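Local structure of DNA polymerase (2PY5) at residues 275-286 / 347-355. The protein copies the phage genome by protein-primed, strand-displacing DNA synthesis with high processivity and fidelity, and proofreads with a 3'-5' exonuclease. The protein carries 2 engineered substitutions. Numbering follows the deposited sequence. Where two conformers were deposited one is given.
With EDO (1,2-ethanediol), chain V.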
ATOM      1  N   TYR F 275      -3.508  -1.523  34.021  1.00 30.79           N
ATOM      2  CA  TYR F 275      -2.157  -2.109  34.020  1.00 30.90           C
ATOM      3  C   TYR F 275      -1.347  -1.633  35.233  1.00 31.26           C
ATOM      4  O   TYR F 275      -1.348  -0.442  35.553  1.00 33.47           O
ATOM      5  CB  TYR F 275      -1.442  -1.699  32.749  1.00 31.16           C
ATOM      6  CG  TYR F 275       0.017  -2.035  32.663  1.00 32.91           C
ATOM      7  CD1 TYR F 275       0.443  -3.330  32.367  1.00 32.55           C
ATOM      8  CD2 TYR F 275       0.973  -1.045  32.807  1.00 32.34           C
ATOM      9  CE1 TYR F 275       1.787  -3.633  32.267  1.00 30.61           C
ATOM     10  CE2 TYR F 275       2.318  -1.334  32.711  1.00 33.13           C
ATOM     11  CZ  TYR F 275       2.726  -2.632  32.427  1.00 33.05           C
ATOM     12  OH  TYR F 275       4.070  -2.937  32.310  1.00 32.77           O
ATOM     13  N   VAL F 276      -0.677  -2.580  35.887  1.00 29.76           N
ATOM     14  CA  VAL F 276       0.323  -2.302  36.946  1.00 29.22           C
ATOM     15  C   VAL F 276       1.701  -2.553  36.343  1.00 32.91           C
ATOM     16  O   VAL F 276       1.932  -3.586  35.693  1.00 32.42           O
ATOM     17  CB  VAL F 276       0.116  -3.164  38.198  1.00 30.84           C
ATOM     18  CG1 VAL F 276       1.239  -2.926  39.228  1.00 32.63           C
ATOM     19  CG2 VAL F 276      -1.257  -2.870  38.823  1.00 33.59           C
ATOM     20  N   TRP F 277       2.587  -1.569  36.501  1.00 33.71           N
ATOM     21  CA  TRP F 277       3.959  -1.639  35.984  1.00 36.65           C
ATOM     22  C   TRP F 277       4.600  -2.975  36.276  1.00 31.65           C
ATOM     23  O   TRP F 277       4.609  -3.444  37.424  1.00 33.80           O
ATOM     24  CB  TRP F 277       4.818  -0.518  36.595  1.00 36.55           C
ATOM     25  CG  TRP F 277       6.332  -0.611  36.303  1.00 36.77           C
ATOM     26  CD1 TRP F 277       7.327  -0.718  37.217  1.00 37.21           C
ATOM     27  CD2 TRP F 277       6.974  -0.573  35.021  1.00 33.66           C
ATOM     28  NE1 TRP F 277       8.549  -0.769  36.589  1.00 37.07           N
ATOM     29  CE2 TRP F 277       8.362  -0.680  35.244  1.00 38.50           C
ATOM     30  CE3 TRP F 277       6.511  -0.472  33.708  1.00 38.45           C
ATOM     31  CZ2 TRP F 277       9.292  -0.679  34.202  1.00 36.90           C
ATOM     32  CZ3 TRP F 277       7.442  -0.484  32.678  1.00 37.75           C
ATOM     33  CH2 TRP F 277       8.812  -0.585  32.934  1.00 38.93           C
ATOM     34  N   ASP F 278       5.145  -3.575  35.213  1.00 32.01           N
ATOM     35  CA  ASP F 278       5.874  -4.825  35.317  1.00 29.79           C
ATOM     36  C   ASP F 278       7.130  -4.651  34.465  1.00 30.62           C
ATOM     37  O   ASP F 278       7.045  -4.619  33.246  1.00 31.46           O
ATOM     38  CB  ASP F 278       4.990  -5.971  34.798  1.00 32.13           C
ATOM     39  CG  ASP F 278       5.625  -7.342  34.969  1.00 33.08           C
ATOM     40  OD1 ASP F 278       6.859  -7.435  35.161  1.00 33.23           O
ATOM     41  OD2 ASP F 278       4.864  -8.329  34.917  1.00 33.71           O
ATOM     42  N   GLU F 279       8.300  -4.540  35.093  1.00 32.48           N
ATOM     43  CA  GLU F 279       9.527  -4.372  34.292  1.00 32.39           C
ATOM     44  C   GLU F 279       9.756  -5.523  33.299  1.00 31.10           C
ATOM     45  O   GLU F 279      10.381  -5.322  32.284  1.00 32.50           O
ATOM     46  CB  GLU F 279      10.775  -4.184  35.185  1.00 35.61           C
ATOM     47  CG  GLU F 279      11.238  -5.408  35.872  1.00 37.67           C
ATOM     48  CD  GLU F 279      12.651  -5.288  36.484  1.00 38.22           C
ATOM     49  OE1 GLU F 279      13.541  -4.587  35.937  1.00 41.10           O
ATOM     50  OE2 GLU F 279      12.856  -5.944  37.493  1.00 41.82           O
ATOM     51  N   ASP F 280       9.264  -6.723  33.616  1.00 31.68           N
ATOM     52  CA  ASP F 280       9.439  -7.882  32.747  1.00 32.03           C
ATOM     53  C   ASP F 280       8.408  -7.955  31.613  1.00 29.95           C
ATOM     54  O   ASP F 280       8.618  -8.664  30.627  1.00 30.60           O
ATOM     55  CB  ASP F 280       9.370  -9.166  33.556  1.00 31.87           C
ATOM     56  CG  ASP F 280      10.545  -9.317  34.495  1.00 34.82           C
ATOM     57  OD1 ASP F 280      11.591  -8.662  34.272  1.00 38.60           O
ATOM     58  OD2 ASP F 280      10.428 -10.090  35.451  1.00 40.32           O
ATOM     59  N   TYR F 281       7.273  -7.270  31.793  1.00 30.34           N
ATOM     60  CA  TYR F 281       6.236  -7.110  30.760  1.00 30.66           C
ATOM     61  C   TYR F 281       5.932  -5.622  30.634  1.00 28.92           C
ATOM     62  O   TYR F 281       4.856  -5.167  31.032  1.00 31.56           O
ATOM     63  CB  TYR F 281       4.958  -7.877  31.123  1.00 30.13           C
ATOM     64  CG  TYR F 281       5.094  -9.383  31.064  1.00 30.43           C
ATOM     65  CD1 TYR F 281       5.744 -10.070  32.056  1.00 31.54           C
ATOM     66  CD2 TYR F 281       4.542 -10.113  30.023  1.00 29.99           C
ATOM     67  CE1 TYR F 281       5.893 -11.436  32.006  1.00 32.50           C
ATOM     68  CE2 TYR F 281       4.661 -11.494  29.974  1.00 30.31           C
ATOM     69  CZ  TYR F 281       5.345 -12.149  30.971  1.00 32.37           C
ATOM     70  OH  TYR F 281       5.490 -13.543  30.965  1.00 33.77           O
ATOM     71  N   PRO F 282       6.911  -4.842  30.129  1.00 30.16           N
ATOM     72  CA  PRO F 282       6.897  -3.372  30.202  1.00 31.06           C
ATOM     73  C   PRO F 282       6.035  -2.642  29.147  1.00 31.47           C
ATOM     74  O   PRO F 282       5.883  -1.390  29.246  1.00 31.16           O
ATOM     75  CB  PRO F 282       8.367  -3.021  30.026  1.00 32.39           C
ATOM     76  CG  PRO F 282       8.859  -4.059  29.080  1.00 30.72           C
ATOM     77  CD  PRO F 282       8.161  -5.326  29.521  1.00 30.23           C
ATOM     78  N   LEU F 283       5.495  -3.380  28.180  1.00 30.47           N
ATOM     79  CA  LEU F 283       4.581  -2.838  27.175  1.00 30.58           C
ATOM     80  C   LEU F 283       3.192  -3.391  27.419  1.00 31.34           C
ATOM     81  O   LEU F 283       3.025  -4.512  27.884  1.00 31.05           O
ATOM     82  CB  LEU F 283       5.005  -3.199  25.749  1.00 30.78           C
ATOM     83  CG  LEU F 283       6.360  -2.686  25.267  1.00 30.57           C
ATOM     84  CD1 LEU F 283       6.613  -3.120  23.839  1.00 31.92           C
ATOM     85  CD2 LEU F 283       6.497  -1.155  25.413  1.00 32.89           C
ATOM     86  N   HIS F 284       2.165  -2.622  27.073  1.00 30.95           N
ATOM     87  CA  HIS F 284       0.819  -3.128  27.247  1.00 31.38           C
ATOM     88  C   HIS F 284      -0.164  -2.483  26.291  1.00 31.93           C
ATOM     89  O   HIS F 284       0.122  -1.450  25.710  1.00 31.85           O
ATOM     90  CB  HIS F 284       0.325  -2.999  28.701  1.00 31.22           C
ATOM     91  CG  HIS F 284      -0.045  -1.605  29.138  1.00 31.26           C
ATOM     92  ND1 HIS F 284       0.881  -0.674  29.545  1.00 32.24           N
ATOM     93  CD2 HIS F 284      -1.260  -1.027  29.314  1.00 32.40           C
ATOM     94  CE1 HIS F 284       0.256   0.445  29.897  1.00 34.05           C
ATOM     95  NE2 HIS F 284      -1.045   0.255  29.763  1.00 32.75           N
ATOM     96  N   ILE F 285      -1.307  -3.137  26.167  1.00 30.51           N
ATOM     97  CA  ILE F 285      -2.490  -2.601  25.469  1.00 30.56           C
ATOM     98  C   ILE F 285      -3.562  -2.524  26.541  1.00 33.18           C
ATOM     99  O   ILE F 285      -3.813  -3.500  27.237  1.00 31.75           O
ATOM    100  CB  ILE F 285      -2.904  -3.497  24.280  1.00 30.29           C
ATOM    101  CG1 ILE F 285      -1.871  -3.398  23.154  1.00 31.24           C
ATOM    102  CG2 ILE F 285      -4.309  -3.076  23.736  1.00 32.04           C
ATOM    103  CD1 ILE F 285      -2.030  -4.442  22.042  1.00 31.98           C
ATOM    104  N   GLN F 286      -4.168  -1.343  26.668  1.00 31.95           N
ATOM    105  CA  GLN F 286      -5.181  -1.059  27.704  1.00 30.47           C
ATOM    106  C   GLN F 286      -6.518  -0.828  27.011  1.00 30.91           C
ATOM    107  O   GLN F 286      -6.601   0.012  26.119  1.00 31.80           O
ATOM    108  CB  GLN F 286      -4.781   0.182  28.495  1.00 31.28           C
ATOM    109  CG  GLN F 286      -5.749   0.608  29.600  1.00 31.00           C
ATOM    110  CD  GLN F 286      -5.739  -0.344  30.792  1.00 32.45           C
ATOM    111  OE1 GLN F 286      -4.721  -0.462  31.509  1.00 33.17           O
ATOM    112  NE2 GLN F 286      -6.875  -0.999  31.037  1.00 31.31           N
ATOM    113  N   TYR F 347     -10.952   1.873  33.417  1.00 32.11           N
ATOM    114  CA  TYR F 347      -9.942   0.934  32.930  1.00 31.38           C
ATOM    115  C   TYR F 347     -10.530  -0.463  32.981  1.00 30.63           C
ATOM    116  O   TYR F 347     -10.830  -0.987  34.052  1.00 30.96           O
ATOM    117  CB  TYR F 347      -8.679   1.020  33.790  1.00 32.64           C
ATOM    118  CG  TYR F 347      -7.930   2.311  33.627  1.00 34.67           C
ATOM    119  CD1 TYR F 347      -8.105   3.366  34.518  1.00 36.50           C
ATOM    120  CD2 TYR F 347      -7.038   2.474  32.586  1.00 37.18           C
ATOM    121  CE1 TYR F 347      -7.401   4.562  34.356  1.00 36.95           C
ATOM    122  CE2 TYR F 347      -6.333   3.648  32.415  1.00 36.94           C
ATOM    123  CZ  TYR F 347      -6.515   4.692  33.298  1.00 38.27           C
ATOM    124  OH  TYR F 347      -5.784   5.854  33.087  1.00 41.44           O
ATOM    125  N   ILE F 348     -10.710  -1.075  31.811  1.00 30.36           N
ATOM    126  CA  ILE F 348     -11.514  -2.294  31.716  1.00 30.54           C
ATOM    127  C   ILE F 348     -10.658  -3.544  31.899  1.00 29.55           C
ATOM    128  O   ILE F 348     -10.884  -4.360  32.794  1.00 29.46           O
ATOM    129  CB  ILE F 348     -12.285  -2.357  30.368  1.00 30.38           C
ATOM    130  CG1 ILE F 348     -13.111  -1.063  30.123  1.00 32.17           C
ATOM    131  CG2 ILE F 348     -13.205  -3.578  30.350  1.00 31.73           C
ATOM    132  CD1 ILE F 348     -14.173  -0.763  31.163  1.00 35.38           C
ATOM    133  N   SER F 349      -9.672  -3.684  31.025  1.00 29.32           N
ATOM    134  CA  SER F 349      -8.796  -4.848  30.988  1.00 29.44           C
ATOM    135  C   SER F 349      -7.667  -4.549  30.011  1.00 30.01           C
ATOM    136  O   SER F 349      -7.651  -3.505  29.363  1.00 31.77           O
ATOM    137  CB  SER F 349      -9.576  -6.081  30.519  1.00 29.01           C
ATOM    138  OG  SER F 349      -9.713  -6.118  29.106  1.00 32.29           O
ATOM    139  N   GLY F 350      -6.739  -5.491  29.864  1.00 30.46           N
ATOM    140  CA  GLY F 350      -5.738  -5.357  28.832  1.00 31.12           C
ATOM    141  C   GLY F 350      -4.826  -6.561  28.716  1.00 30.18           C
ATOM    142  O   GLY F 350      -5.103  -7.622  29.274  1.00 30.52           O
ATOM    143  N   LEU F 351      -3.744  -6.356  27.977  1.00 30.61           N
ATOM    144  CA  LEU F 351      -2.720  -7.380  27.760  0.50 31.26           C
ATOM    145  C   LEU F 351      -1.358  -6.745  27.936  1.00 31.62           C
ATOM    146  O   LEU F 351      -1.110  -5.639  27.455  1.00 31.44           O
ATOM    147  CB  LEU F 351      -2.800  -7.990  26.350  0.50 33.15           C
ATOM    148  CG  LEU F 351      -4.139  -8.471  25.795  0.50 35.22           C
ATOM    149  CD1 LEU F 351      -4.866  -7.323  25.123  0.50 35.87           C
ATOM    150  CD2 LEU F 351      -3.923  -9.616  24.793  0.50 33.52           C
ATOM    151  N   LYS F 352      -0.458  -7.449  28.625  1.00 31.37           N
ATOM    152  CA  LYS F 352       0.921  -6.965  28.770  1.00 31.67           C
ATOM    153  C   LYS F 352       1.908  -7.910  28.100  1.00 30.59           C
ATOM    154  O   LYS F 352       1.641  -9.121  27.952  1.00 31.25           O
ATOM    155  CB  LYS F 352       1.294  -6.695  30.226  1.00 31.77           C
ATOM    156  CG  LYS F 352       1.237  -7.901  31.124  1.00 31.35           C
ATOM    157  CD  LYS F 352       1.629  -7.575  32.548  1.00 32.70           C
ATOM    158  CE  LYS F 352       1.690  -8.820  33.392  1.00 32.84           C
ATOM    159  NZ  LYS F 352       2.045  -8.506  34.845  1.00 33.72           N
ATOM    160  N   PHE F 353       3.015  -7.342  27.654  1.00 31.27           N
ATOM    161  CA  PHE F 353       3.983  -8.055  26.816  1.00 30.49           C
ATOM    162  C   PHE F 353       5.409  -7.874  27.308  1.00 30.45           C
ATOM    163  O   PHE F 353       5.826  -6.783  27.653  1.00 31.01           O
ATOM    164  CB  PHE F 353       3.948  -7.532  25.369  1.00 31.64           C
ATOM    165  CG  PHE F 353       2.582  -7.583  24.737  1.00 32.96           C
ATOM    166  CD1 PHE F 353       1.700  -6.539  24.915  1.00 33.03           C
ATOM    167  CD2 PHE F 353       2.190  -8.671  23.987  1.00 33.49           C
ATOM    168  CE1 PHE F 353       0.431  -6.570  24.357  1.00 34.14           C
ATOM    169  CE2 PHE F 353       0.906  -8.695  23.427  1.00 33.81           C
ATOM    170  CZ  PHE F 353       0.050  -7.635  23.636  1.00 33.72           C
ATOM    171  N   LYS F 354       6.171  -8.951  27.214  1.00 31.08           N
ATOM    172  CA  LYS F 354       7.618  -8.847  27.222  1.00 31.28           C
ATOM    173  C   LYS F 354       8.068  -7.983  26.058  1.00 30.24           C
ATOM    174  O   LYS F 354       7.341  -7.824  25.065  1.00 30.84           O
ATOM    175  CB  LYS F 354       8.272 -10.227  27.135  1.00 31.28           C
ATOM    176  CG  LYS F 354       7.815 -11.182  28.198  1.00 33.91           C
ATOM    177  CD  LYS F 354       8.575 -12.504  28.171  1.00 37.73           C
ATOM    178  CE  LYS F 354       7.968 -13.481  27.223  1.00 42.83           C
ATOM    179  NZ  LYS F 354       8.390 -14.876  27.601  1.00 46.95           N
ATOM    180  N   ALA F 355       9.270  -7.433  26.162  1.00 31.68           N
ATOM    181  CA  ALA F 355       9.737  -6.540  25.129  1.00 30.15           C
ATOM    182  C   ALA F 355      11.246  -6.447  25.063  1.00 32.12           C
ATOM    183  O   ALA F 355      11.953  -6.673  26.064  1.00 31.81           O
ATOM    184  CB  ALA F 355       9.128  -5.158  25.337  1.00 32.40           C
TER
HETATM  185  C1  EDO V9011       4.059 -12.267  35.298  1.00 40.20           C
HETATM  186  O1  EDO V9011       4.970 -13.355  35.462  1.00 44.08           O
HETATM  187  C2  EDO V9011       4.492 -11.073  36.134  1.00 38.13           C
HETATM  188  O2  EDO V9011       5.812 -10.644  35.760  1.00 32.97           O
HETATM  189  O   HOH W   1       1.189  -6.103  36.062  1.00 30.35           O
HETATM  190  O   HOH W   2      10.638  -7.965  28.769  1.00 21.31           O
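The ammonium of K352 meets D278 in a salt bridge, NZ to OD2 2.8 Å, on the anti lone pair of that oxygen, and also donates to a water held by V276 O. OD2 accepts a second bond, from 1,2-ethanediol, while OD1 takes the N-H of D280, closing an Asx turn. K352 reaches across because its chain, turned at chi1 to lie between backbone N and carbonyl (62°), runs fully extended beyond CG, its CD 3.6 Å from Y281 CB and its CB 3.7 Å from Y275 CE1. The Y275 hydroxyl donates to Y281 O, tying the loop to itself, and one face of the Y275 ring is covered by the H284 imidazole, ND1 3.3 Å above the ring plane. Over one face of the Y281 ring, K354 CG makes a CH-pi contact, 3.9 Å from the centroid. The strands pair antiparallel: F353 N to L283 O and I285 N to L351 O are both 2.8 Å. On the L283, I285, L351 and F353 face, I285 CD1 lies 4.0 Å from F353 CE1. Strand 340-356 of the polymerisation region thus joins strand 283-294 and the loop before it; strand 267-272 also pairs with strand 340-356, and helix 216-223 packs against I285 and L351.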